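Local coordinates for protein PBP5 (Haemophilus influenzae, PDB 3A3J) that acts as a D,D-carboxypeptidase, removing C-terminal D-alanyl residues from sugar-peptide cell-wall precursors, at residues L14-S19 with F253-T258; Q30-A35 with V228-P233; D59-G64 with A108-G113. One frame throughout, in Å; residues are numbered along the deposited sequence.

Contact 1 (L14-S19 with F253-T258); sequences LMDYNS and FETFKT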
loop_
_atom_site.group_PDB
_atom_site.type_symbol
_atom_site.label_atom_id
_atom_site.label_comp_id
_atom_site.label_asym_id
_atom_site.label_seq_id
_atom_site.Cartn_x
_atom_site.Cartn_y
_atom_site.Cartn_z
ATOM N N LEU A 14 0.967 7.566 9.151
ATOM C CA LEU A 14 -0.403 7.112 9.061
ATOM C C LEU A 14 -0.951 7.766 7.790
ATOM O O LEU A 14 -0.668 8.962 7.557
ATOM C CB LEU A 14 -1.216 7.669 10.245
ATOM C CG LEU A 14 -2.748 7.393 10.200
ATOM C CD1 LEU A 14 -2.959 5.844 10.279
ATOM C CD2 LEU A 14 -3.554 8.047 11.359
ATOM N N MET A 15 -1.766 7.069 6.993
ATOM C CA MET A 15 -2.135 7.630 5.703
ATOM C C MET A 15 -3.494 7.077 5.342
ATOM O O MET A 15 -3.747 5.912 5.590
ATOM C CB MET A 15 -1.054 7.271 4.634
ATOM C CG MET A 15 -1.556 7.272 3.187
ATOM S SD MET A 15 -0.478 6.489 1.886
ATOM C CE MET A 15 -1.479 5.175 1.299
ATOM N N ASP A 16 -4.380 7.892 4.790
ATOM C CA ASP A 16 -5.644 7.424 4.270
ATOM C C ASP A 16 -5.376 6.693 2.967
ATOM O O ASP A 16 -4.711 7.230 2.069
ATOM C CB ASP A 16 -6.604 8.611 3.962
ATOM C CG ASP A 16 -7.946 8.150 3.459
ATOM O OD1 ASP A 16 -8.908 7.919 4.263
ATOM O OD2 ASP A 16 -8.050 7.923 2.258
ATOM N N TYR A 17 -5.914 5.484 2.853
ATOM C CA TYR A 17 -5.666 4.639 1.673
ATOM C C TYR A 17 -6.269 5.326 0.427
ATOM O O TYR A 17 -5.769 5.199 -0.699
ATOM C CB TYR A 17 -6.355 3.316 1.881
ATOM C CG TYR A 17 -6.542 2.453 0.637
ATOM C CD1 TYR A 17 -5.424 1.805 -0.000
ATOM C CD2 TYR A 17 -7.805 2.260 0.101
ATOM C CE1 TYR A 17 -5.600 0.985 -1.143
ATOM C CE2 TYR A 17 -7.997 1.484 -1.052
ATOM C CZ TYR A 17 -6.887 0.840 -1.654
ATOM O OH TYR A 17 -7.128 0.075 -2.742
ATOM N N ASN A 18 -7.378 6.030 0.619
ATOM C CA ASN A 18 -8.172 6.357 -0.546
ATOM C C ASN A 18 -7.736 7.639 -1.164
ATOM O O ASN A 18 -7.833 7.783 -2.345
ATOM C CB ASN A 18 -9.630 6.393 -0.233
ATOM C CG ASN A 18 -10.248 5.038 -0.254
ATOM O OD1 ASN A 18 -10.676 4.543 0.765
ATOM N ND2 ASN A 18 -10.348 4.448 -1.399
ATOM N N SER A 19 -7.138 8.514 -0.384
ATOM C CA SER A 19 -6.817 9.852 -0.833
ATOM C C SER A 19 -5.321 10.055 -0.828
ATOM O O SER A 19 -4.817 10.977 -1.486
ATOM C CB SER A 19 -7.459 10.862 0.132
ATOM O OG SER A 19 -6.765 10.889 1.383
ATOM N N PHE A 253 -10.841 12.153 11.652
ATOM C CA PHE A 253 -10.725 12.597 10.285
ATOM C C PHE A 253 -11.724 11.787 9.548
ATOM O O PHE A 253 -12.224 10.833 10.067
ATOM C CB PHE A 253 -9.354 12.294 9.728
ATOM C CG PHE A 253 -8.228 13.159 10.279
ATOM C CD1 PHE A 253 -7.843 14.323 9.627
ATOM C CD2 PHE A 253 -7.524 12.757 11.395
ATOM C CE1 PHE A 253 -6.774 15.113 10.112
ATOM C CE2 PHE A 253 -6.456 13.510 11.906
ATOM C CZ PHE A 253 -6.070 14.705 11.265
ATOM N N GLU A 254 -12.050 12.200 8.338
ATOM C CA GLU A 254 -12.966 11.451 7.530
ATOM C C GLU A 254 -12.497 11.683 6.118
ATOM O O GLU A 254 -11.691 12.617 5.862
ATOM C CB GLU A 254 -14.382 11.992 7.686
ATOM C CG GLU A 254 -14.488 13.475 7.441
ATOM C CD GLU A 254 -15.891 13.984 7.696
ATOM O OE1 GLU A 254 -16.600 13.371 8.540
ATOM O OE2 GLU A 254 -16.296 14.994 7.061
ATOM N N THR A 255 -13.031 10.870 5.214
ATOM C CA THR A 255 -12.587 10.855 3.852
ATOM C C THR A 255 -13.808 10.816 2.953
ATOM O O THR A 255 -14.720 10.082 3.172
ATOM C CB THR A 255 -11.656 9.635 3.599
ATOM O OG1 THR A 255 -10.353 9.966 4.119
ATOM C CG2 THR A 255 -11.556 9.287 2.108
ATOM N N PHE A 256 -13.857 11.650 1.946
ATOM C CA PHE A 256 -14.979 11.537 1.057
ATOM C C PHE A 256 -14.584 11.794 -0.400
ATOM O O PHE A 256 -13.588 12.442 -0.716
ATOM C CB PHE A 256 -16.185 12.401 1.502
ATOM C CG PHE A 256 -16.038 13.879 1.200
ATOM C CD1 PHE A 256 -16.730 14.461 0.123
ATOM C CD2 PHE A 256 -15.243 14.696 1.999
ATOM C CE1 PHE A 256 -16.617 15.842 -0.166
ATOM C CE2 PHE A 256 -15.116 16.059 1.718
ATOM C CZ PHE A 256 -15.802 16.629 0.622
ATOM N N LYS A 257 -15.397 11.227 -1.257
ATOM C CA LYS A 257 -15.183 11.288 -2.665
ATOM C C LYS A 257 -15.632 12.664 -3.174
ATOM O O LYS A 257 -16.791 13.028 -3.034
ATOM C CB LYS A 257 -15.991 10.161 -3.301
ATOM C CG LYS A 257 -15.599 9.937 -4.738
ATOM C CD LYS A 257 -16.589 9.017 -5.423
ATOM C CE LYS A 257 -16.043 7.620 -5.447
ATOM N NZ LYS A 257 -16.924 6.647 -6.139
ATOM N N THR A 258 -14.721 13.459 -3.731
ATOM C CA THR A 258 -15.148 14.700 -4.352
ATOM C C THR A 258 -15.368 14.606 -5.846
ATOM O O THR A 258 -16.041 15.465 -6.418
ATOM C CB THR A 258 -14.149 15.808 -4.131
ATOM O OG1 THR A 258 -12.926 15.430 -4.745
ATOM C CG2 THR A 258 -13.943 16.072 -2.636
#

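Contact 2 (Q30-A35 with V228-P233); sequences QRQYPA and VVMGVP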
loop_
_atom_site.group_PDB
_atom_site.type_symbol
_atom_site.label_atom_id
_atom_site.label_comp_id
_atom_site.label_asym_id
_atom_site.label_seq_id
_atom_site.Cartn_x
_atom_site.Cartn_y
_atom_site.Cartn_z
ATOM N N GLN A 30 12.956 8.747 6.573
ATOM C CA GLN A 30 14.215 8.194 7.108
ATOM C C GLN A 30 14.389 6.689 6.765
ATOM O O GLN A 30 13.444 5.892 6.858
ATOM C CB GLN A 30 14.304 8.418 8.590
ATOM C CG GLN A 30 15.594 7.928 9.204
ATOM C CD GLN A 30 15.429 7.818 10.704
ATOM O OE1 GLN A 30 15.598 6.751 11.281
ATOM N NE2 GLN A 30 15.014 8.900 11.321
ATOM N N ARG A 31 15.580 6.320 6.323
ATOM C CA ARG A 31 15.834 4.925 5.905
ATOM C C ARG A 31 15.955 3.942 7.103
ATOM O O ARG A 31 16.619 4.224 8.110
ATOM C CB ARG A 31 17.092 4.841 5.016
ATOM C CG ARG A 31 16.831 5.537 3.704
ATOM C CD ARG A 31 18.037 5.753 2.885
ATOM N NE ARG A 31 17.597 6.179 1.557
ATOM C CZ ARG A 31 18.343 6.078 0.451
ATOM N NH1 ARG A 31 19.569 5.590 0.536
ATOM N NH2 ARG A 31 17.868 6.459 -0.737
ATOM N N GLN A 32 15.306 2.797 6.957
ATOM C CA GLN A 32 15.199 1.818 7.988
ATOM C C GLN A 32 15.406 0.440 7.369
ATOM O O GLN A 32 15.037 0.199 6.207
ATOM C CB GLN A 32 13.774 1.855 8.571
ATOM C CG GLN A 32 13.542 2.976 9.547
ATOM C CD GLN A 32 14.039 2.600 10.900
ATOM O OE1 GLN A 32 14.005 1.445 11.268
ATOM N NE2 GLN A 32 14.506 3.552 11.635
ATOM N N TYR A 33 15.976 -0.474 8.157
ATOM C CA TYR A 33 16.061 -1.891 7.751
ATOM C C TYR A 33 14.669 -2.470 7.695
ATOM O O TYR A 33 13.977 -2.455 8.695
ATOM C CB TYR A 33 16.914 -2.685 8.747
ATOM C CG TYR A 33 18.369 -2.359 8.662
ATOM C CD1 TYR A 33 19.284 -3.271 8.106
ATOM C CD2 TYR A 33 18.837 -1.105 9.073
ATOM C CE1 TYR A 33 20.640 -2.941 7.994
ATOM C CE2 TYR A 33 20.162 -0.783 8.986
ATOM C CZ TYR A 33 21.061 -1.705 8.459
ATOM O OH TYR A 33 22.383 -1.361 8.389
ATOM N N PRO A 34 14.226 -2.971 6.529
ATOM C CA PRO A 34 12.806 -3.373 6.472
ATOM C C PRO A 34 12.502 -4.716 7.141
ATOM O O PRO A 34 11.331 -4.958 7.533
ATOM C CB PRO A 34 12.512 -3.461 4.979
ATOM C CG PRO A 34 13.870 -3.807 4.369
ATOM C CD PRO A 34 14.898 -3.086 5.215
ATOM N N ALA A 35 13.505 -5.603 7.211
ATOM C CA ALA A 35 13.357 -6.868 7.950
ATOM C C ALA A 35 12.195 -7.544 7.238
ATOM O O ALA A 35 12.124 -7.413 6.018
ATOM C CB ALA A 35 13.060 -6.618 9.381
ATOM N N VAL A 228 2.238 2.648 9.659
ATOM C CA VAL A 228 3.492 2.002 9.646
ATOM C C VAL A 228 4.254 2.536 10.843
ATOM O O VAL A 228 4.352 3.724 11.001
ATOM C CB VAL A 228 4.344 2.289 8.300
ATOM C CG1 VAL A 228 5.638 1.520 8.320
ATOM C CG2 VAL A 228 3.525 1.950 7.037
ATOM N N VAL A 229 4.789 1.648 11.684
ATOM C CA VAL A 229 5.695 2.054 12.733
ATOM C C VAL A 229 7.016 1.258 12.611
ATOM O O VAL A 229 7.012 0.055 12.311
ATOM C CB VAL A 229 5.036 1.823 14.170
ATOM C CG1 VAL A 229 3.694 2.562 14.243
ATOM C CG2 VAL A 229 4.777 0.300 14.439
ATOM N N MET A 230 8.139 1.923 12.863
ATOM C CA MET A 230 9.380 1.287 12.728
ATOM C C MET A 230 10.184 1.608 13.952
ATOM O O MET A 230 9.991 2.675 14.542
ATOM C CB MET A 230 10.103 1.803 11.449
ATOM C CG MET A 230 9.476 1.253 10.236
ATOM S SD MET A 230 9.923 2.058 8.663
ATOM C CE MET A 230 9.894 0.582 7.654
ATOM N N GLY A 231 11.088 0.703 14.317
ATOM C CA GLY A 231 11.972 0.903 15.459
ATOM C C GLY A 231 11.182 1.057 16.753
ATOM O O GLY A 231 11.500 1.932 17.525
ATOM N N VAL A 232 10.155 0.214 16.980
ATOM C CA VAL A 232 9.448 0.159 18.257
ATOM C C VAL A 232 10.195 -0.794 19.226
ATOM O O VAL A 232 10.607 -1.895 18.811
ATOM C CB VAL A 232 7.996 -0.324 18.069
ATOM C CG1 VAL A 232 7.199 -0.172 19.398
ATOM C CG2 VAL A 232 7.299 0.477 16.996
ATOM N N PRO A 233 10.379 -0.391 20.527
ATOM C CA PRO A 233 11.188 -1.251 21.426
ATOM C C PRO A 233 10.616 -2.654 21.696
ATOM O O PRO A 233 11.398 -3.568 21.918
ATOM C CB PRO A 233 11.318 -0.414 22.727
ATOM C CG PRO A 233 11.248 1.014 22.222
ATOM C CD PRO A 233 10.128 0.943 21.135
#

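Contact 3 (D59-G64 with A108-G113); sequences DMVTIG and AEHISG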
loop_
_atom_site.group_PDB
_atom_site.type_symbol
_atom_site.label_atom_id
_atom_site.label_comp_id
_atom_site.label_asym_id
_atom_site.label_seq_id
_atom_site.Cartn_x
_atom_site.Cartn_y
_atom_site.Cartn_z
ATOM N N ASP A 59 0.883 -24.314 -9.639
ATOM C CA ASP A 59 2.235 -24.780 -9.930
ATOM C C ASP A 59 2.828 -25.557 -8.741
ATOM O O ASP A 59 2.774 -25.109 -7.628
ATOM C CB ASP A 59 3.135 -23.637 -10.338
ATOM C CG ASP A 59 2.607 -22.913 -11.536
ATOM O OD1 ASP A 59 1.772 -23.481 -12.269
ATOM O OD2 ASP A 59 3.035 -21.785 -11.768
ATOM N N MET A 60 3.401 -26.723 -9.012
ATOM C CA MET A 60 4.098 -27.532 -7.994
ATOM C C MET A 60 5.540 -27.170 -8.152
ATOM O O MET A 60 6.081 -27.274 -9.267
ATOM C CB MET A 60 3.869 -29.016 -8.239
ATOM C CG MET A 60 2.425 -29.440 -8.041
ATOM S SD MET A 60 1.769 -28.816 -6.409
ATOM C CE MET A 60 2.552 -29.922 -5.225
ATOM N N VAL A 61 6.156 -26.688 -7.083
ATOM C CA VAL A 61 7.521 -26.236 -7.128
ATOM C C VAL A 61 8.388 -27.242 -6.358
ATOM O O VAL A 61 8.037 -27.628 -5.227
ATOM C CB VAL A 61 7.640 -24.878 -6.436
ATOM C CG1 VAL A 61 9.112 -24.356 -6.339
ATOM C CG2 VAL A 61 6.817 -23.870 -7.193
ATOM N N THR A 62 9.543 -27.614 -6.924
ATOM C CA THR A 62 10.441 -28.619 -6.287
ATOM C C THR A 62 11.336 -27.994 -5.294
ATOM O O THR A 62 12.004 -27.066 -5.617
ATOM C CB THR A 62 11.357 -29.265 -7.356
ATOM O OG1 THR A 62 10.515 -29.945 -8.253
ATOM C CG2 THR A 62 12.328 -30.307 -6.726
ATOM N N ILE A 63 11.361 -28.480 -4.068
ATOM C CA ILE A 63 12.247 -27.895 -3.090
ATOM C C ILE A 63 13.652 -28.562 -3.223
ATOM O O ILE A 63 13.779 -29.782 -3.083
ATOM C CB ILE A 63 11.709 -28.177 -1.662
ATOM C CG1 ILE A 63 10.229 -27.808 -1.521
ATOM C CG2 ILE A 63 12.498 -27.441 -0.629
ATOM C CD1 ILE A 63 9.885 -26.386 -2.029
ATOM N N GLY A 64 14.716 -27.794 -3.394
ATOM C CA GLY A 64 16.048 -28.386 -3.499
ATOM C C GLY A 64 16.840 -27.685 -2.451
ATOM O O GLY A 64 16.242 -26.958 -1.651
ATOM N N ALA A 108 10.952 -17.011 -5.376
ATOM C CA ALA A 108 11.817 -16.245 -6.181
ATOM C C ALA A 108 12.403 -17.101 -7.349
ATOM O O ALA A 108 12.461 -16.630 -8.527
ATOM C CB ALA A 108 12.991 -15.663 -5.327
ATOM N N GLU A 109 12.901 -18.292 -7.010
ATOM C CA GLU A 109 13.473 -19.199 -8.018
ATOM C C GLU A 109 12.409 -19.698 -8.969
ATOM O O GLU A 109 12.645 -19.812 -10.171
ATOM C CB GLU A 109 14.203 -20.367 -7.345
ATOM C CG GLU A 109 15.357 -19.815 -6.481
ATOM C CD GLU A 109 16.224 -20.883 -5.853
ATOM O OE1 GLU A 109 15.740 -22.006 -5.754
ATOM O OE2 GLU A 109 17.370 -20.592 -5.442
ATOM N N HIS A 110 11.223 -19.991 -8.486
ATOM C CA HIS A 110 10.222 -20.451 -9.445
ATOM C C HIS A 110 9.827 -19.365 -10.480
ATOM O O HIS A 110 9.493 -19.691 -11.628
ATOM C CB HIS A 110 8.985 -20.965 -8.708
ATOM C CG HIS A 110 7.845 -21.414 -9.596
ATOM N ND1 HIS A 110 7.907 -22.543 -10.387
ATOM C CD2 HIS A 110 6.588 -20.933 -9.748
ATOM C CE1 HIS A 110 6.743 -22.732 -10.996
ATOM N NE2 HIS A 110 5.930 -21.758 -10.640
ATOM N N ILE A 111 9.827 -18.092 -10.055
ATOM C CA ILE A 111 9.308 -16.994 -10.867
ATOM C C ILE A 111 10.463 -16.484 -11.710
ATOM O O ILE A 111 10.297 -16.233 -12.878
ATOM C CB ILE A 111 8.742 -15.845 -9.976
ATOM C CG1 ILE A 111 7.393 -16.254 -9.343
ATOM C CG2 ILE A 111 8.607 -14.572 -10.755
ATOM C CD1 ILE A 111 7.051 -15.399 -8.113
ATOM N N SER A 112 11.626 -16.320 -11.115
ATOM C CA SER A 112 12.717 -15.695 -11.857
ATOM C C SER A 112 13.916 -16.582 -12.228
ATOM O O SER A 112 14.858 -16.079 -12.808
ATOM C CB SER A 112 13.206 -14.421 -11.157
ATOM O OG SER A 112 12.275 -13.373 -11.392
ATOM N N GLY A 113 13.859 -17.866 -11.890
ATOM C CA GLY A 113 14.925 -18.803 -12.190
ATOM C C GLY A 113 16.039 -18.759 -11.153
ATOM O O GLY A 113 16.596 -19.827 -10.761
HETATM O O HOH W 1 15.533 -24.960 -3.903
#

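Contact 1 (L14-S19 with F253-T258)
Asp-16 and Thr-255 bring together two strands of different sheets: the CA of Asp-16, at the end of strand 11-16, lies 7.8 Å from the CA of Thr-255 on strand 253-259. Past Asp-16 the chain curls into a turn, whereas 253-258 stays extended and pairs with strand 286-291. The join is made by side chains that reach for each other across the gap. Thr-255 OG1 donates to Asp-16 OD1 over 2.5 Å, meeting the oxygen from well above the carboxylate plane, 74° out of it; so short a length is doubtful at this geometry. Asp-16 has its CG anti to the backbone N (chi1 -178°), which carries the carboxylate out toward the threonine. Its other oxygen serves the local turn: OD2 accepts from Asn-18 N at 2.6 Å, an Asx turn, and from Ser-19 N at 2.9 Å through its anti lone pair, completing an Asx motif. The methyl Thr-255 CG2 rests 4.2 Å from Asn-18 CB. Beyond the two segments, Thr-289 OG1 hydrogen-bonds to both Thr-255 OG1 and Ser-19 OG, so the hydroxyls form a small network around the acid. The two oxygens of one carboxylate thus divide their work. OD2 holds the turn and OD1 reaches the C-terminal part of the chain, and these donors would be expected to favour the ionised form of Asp-16.

Contact 2 (Q30-A35 with V228-P233)
The CB of Met-230 lies over one face of the Gln-32 side-chain amide, on its carbonyl side, 3.9 Å from Gln-32 OE1 and 4.1 Å from CD. At the nitrogen end of that amide, Gln-32 NE2 hydrogen-bonds to Gln-10 OE1 and, weakly at 3.4 Å, to Gln-30 OE1. The setting is the five-stranded antiparallel sheet of the beta-lactamase-like fold. Met-230 sits on strand 224-232, just before a G1 beta bulge in which Gly-231 and Val-232 both face Tyr-211, and Gly-231 takes the positive phi (61°) of that bulge. Segment 30-35 is the loop leading to the probable nucleophile Ser-36 and helix 38-51. The two side chains run alongside one another, pointing opposite ways, and the contact is buried and apolar apart from the amide. Around it, Thr-11 of the neighbouring strand touches both residues, and Ala-151 and Met-154 of helix 151-164 pack on Met-230. The pair packs the loop against the sheet; the side chain of Met-230 is about 10 Å from that of Lys-202, the likely substrate-binding residue, and about 11 Å from that of Ser-36. A bend at chi2 (-82°) kinks the Gln-32 chain, whose CG lies 3.8 Å from Met-230 SD.

Contact 3 (D59-G64 with A108-G113)
His-110 is met by two residues of segment 59-64, one at the edge of its imidazole and one over a face. At the edge, NE2 donates to Asp-59 OD2 at 3.1 Å along a nearly straight path, with an N-H...O angle of 168°. The acceptor lies in the ring plane, while the carboxylate itself is turned 64° from it and receives the bond on the anti side of OD2, tilted from its own plane. Over the face stands Val-61: its CG2 is 3.7 Å from the ring centroid, a CH-pi contact offset toward the CG and ND1 side of the rim. The second methyl of this valine, CG1, lies 4.1 Å from His-110 CB. Edge and face are thus met by residues two apart in sequence, Asp-59 just ahead of strand 60-62 and Val-61 within it. This His-carboxylate hydrogen bond lies away from the likely catalytic and substrate-binding residues.

Torsion explains the reach of the ring: CG of His-110 is anti to the backbone N (chi1 177°), extending the imidazole from the helix toward the strand. In the second shell, His-56 N also hydrogen-bonds to Asp-59 OD2, so one oxygen serves two donors and the carboxylate is steadied from its own side of the contact. Farther along, a water accepts from Gly-64 N at 3.0 Å and gives a weak bond to Glu-109 OE1, while Glu-109 OE2 binds Ser-66 OG.

Strand 60-62 forms a two-stranded antiparallel sheet with strand 85-87, and the contact lays that small sheet against the last turn of helix 101-112. Val-88 of helix 88-98 touches Asp-59, Val-61 and His-110 alike, Leu-91 of the same helix packs on Val-61, and Phe-118 of helix 115-128 meets Ala-108, Ile-111 and Ser-112.

How the contacts relate
The three contacts are nested along the chain: contact 3 lies within the loop closed by contact 2, which lies within that closed by contact 1. Contacts 1 and 2 have centres about 24 Å apart and share one sheet, using its neighbouring strands 11-16 and 224-232. Contact 3 joins the small sheet of strand 60-62 to helix 101-112, about 30 Å from contact 2 and about 39 Å from contact 1, centre to centre, with contact 1 on the opposite side of the chain's centre. Contacts 2 and 3 are internal to the carboxypeptidase part, whereas contact 1 ties it to the C-terminal part. Together they sample the sheet near the active site, a strand-helix junction and the link between domains.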